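Side-chain contact in probable starch synthase 4, chloroplastic/amyloplastic (Arabidopsis thaliana, PDB 6GNE), which is a starch synthase-family protein of the GT-B glycosyltransferase fold that holds adenosine-5'-diphosphate and glycans: residues A[491-494]-A[495-498]. Sequence-based numbering, arbitrary orientation.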
loop_
_atom_site.group_PDB
_atom_site.type_symbol
_atom_site.label_atom_id
_atom_site.label_comp_id
_atom_site.label_asym_id
_atom_site.label_seq_id
_atom_site.Cartn_x
_atom_site.Cartn_y
_atom_site.Cartn_z
ATOM N N GLU A 491 2.463 3.808 17.938
ATOM C CA GLU A 491 2.729 3.313 19.279
ATOM C C GLU A 491 2.089 4.215 20.343
ATOM O O GLU A 491 1.460 3.704 21.307
ATOM C CB GLU A 491 4.243 3.178 19.487
ATOM C CG GLU A 491 4.704 2.779 20.899
ATOM C CD GLU A 491 6.213 2.874 21.084
ATOM O OE1 GLU A 491 6.833 1.881 21.499
ATOM O OE2 GLU A 491 6.807 3.936 20.807
ATOM N N GLU A 492 2.266 5.540 20.187
ATOM C CA GLU A 492 1.679 6.538 21.108
ATOM C C GLU A 492 0.154 6.533 21.074
ATOM O O GLU A 492 -0.459 6.745 22.110
ATOM C CB GLU A 492 2.227 7.963 20.870
ATOM C CG GLU A 492 3.692 8.149 21.315
ATOM C CD GLU A 492 4.405 9.426 20.786
ATOM O OE1 GLU A 492 3.872 10.135 19.868
ATOM O OE2 GLU A 492 5.528 9.718 21.302
ATOM N N LEU A 493 -0.446 6.267 19.905
ATOM C CA LEU A 493 -1.892 6.073 19.815
ATOM C C LEU A 493 -2.343 4.810 20.535
ATOM O O LEU A 493 -3.345 4.848 21.248
ATOM C CB LEU A 493 -2.376 6.073 18.368
ATOM C CG LEU A 493 -2.234 7.383 17.584
ATOM C CD1 LEU A 493 -2.462 7.130 16.094
ATOM C CD2 LEU A 493 -3.117 8.534 18.095
ATOM N N TYR A 494 -1.597 3.717 20.358
ATOM C CA TYR A 494 -1.876 2.445 21.038
ATOM C C TYR A 494 -1.836 2.566 22.559
ATOM O O TYR A 494 -2.782 2.155 23.238
ATOM C CB TYR A 494 -0.862 1.361 20.653
ATOM C CG TYR A 494 -0.855 0.835 19.225
ATOM C CD1 TYR A 494 -1.850 1.158 18.291
ATOM C CD2 TYR A 494 0.155 -0.031 18.820
ATOM C CE1 TYR A 494 -1.814 0.658 17.001
ATOM C CE2 TYR A 494 0.198 -0.532 17.546
ATOM C CZ TYR A 494 -0.793 -0.189 16.641
ATOM O OH TYR A 494 -0.730 -0.721 15.386
ATOM N N THR A 495 -0.728 3.088 23.090
ATOM C CA THR A 495 -0.566 3.248 24.545
ATOM C C THR A 495 -1.609 4.193 25.139
ATOM O O THR A 495 -2.182 3.875 26.164
ATOM C CB THR A 495 0.847 3.719 24.951
ATOM O OG1 THR A 495 1.239 4.829 24.141
ATOM C CG2 THR A 495 1.868 2.598 24.797
ATOM N N ARG A 496 -1.872 5.325 24.491
ATOM C CA ARG A 496 -2.833 6.313 24.991
ATOM C C ARG A 496 -4.244 5.757 25.025
ATOM O O ARG A 496 -4.995 6.059 25.965
ATOM C CB ARG A 496 -2.782 7.602 24.173
ATOM C CG ARG A 496 -3.593 8.784 24.692
ATOM C CD ARG A 496 -3.017 10.138 24.245
ATOM N NE ARG A 496 -3.170 10.407 22.790
ATOM C CZ ARG A 496 -2.192 10.587 21.883
ATOM N NH1 ARG A 496 -0.888 10.565 22.204
ATOM N NH2 ARG A 496 -2.531 10.809 20.608
ATOM N N SER A 497 -4.587 4.914 24.054
ATOM C CA SER A 497 -5.886 4.240 24.059
ATOM C C SER A 497 -6.015 3.143 25.134
ATOM O O SER A 497 -7.055 3.013 25.760
ATOM C CB SER A 497 -6.177 3.647 22.693
ATOM O OG SER A 497 -7.552 3.376 22.574
ATOM N N VAL A 498 -4.952 2.361 25.317
ATOM C CA VAL A 498 -4.887 1.337 26.369
ATOM C C VAL A 498 -5.048 1.962 27.756
ATOM O O VAL A 498 -5.799 1.436 28.589
ATOM C CB VAL A 498 -3.568 0.511 26.284
ATOM C CG1 VAL A 498 -3.311 -0.314 27.556
ATOM C CG2 VAL A 498 -3.600 -0.388 25.054
#
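Arg496 folds its side chain back along the helix and lays its guanidinium beside Leu493, where NH2 comes 3.4 Å from Leu493 CD2. The two side chains cross at a slant. A bend at chi3 (70°) turns the group back toward the preceding turn. One face of the guanidinium lies over Glu492 O, with NH1 3.8 Å from that oxygen. The carboxylate of Glu492 stays apart: OE1 is 5.3 Å from Arg496 NH1.

All eight residues belong to helix 484-499, near the C-terminal end of the GT-B chain. Its inner side rests on the sheet of the N-terminal Rossmann-like domain. Leu493 and Tyr494 both touch Ile225 of strand 225-228. The Tyr494 hydroxyl is hydrogen-bonded to His143, and Glu491 OE1 to His44.

Thr495 grips the turn before it. Its OG1 donates to Glu491 O at 3.1 Å, tilted 25° from the carbonyl plane. The backbone N of Thr495 reaches the same Glu491 O at 2.9 Å, so this oxygen accepts two bonds. OG1 sits between the backbone N and the carbonyl carbon (chi1 48°), which turns it back to that oxygen. Toward the helix end, Val498 N is hydrogen-bonded to Tyr494 O. The side chain of Ser497 lies about 7 Å from a bound alpha-D-glucopyranose and touches Asn224, a residue of a glycan pocket.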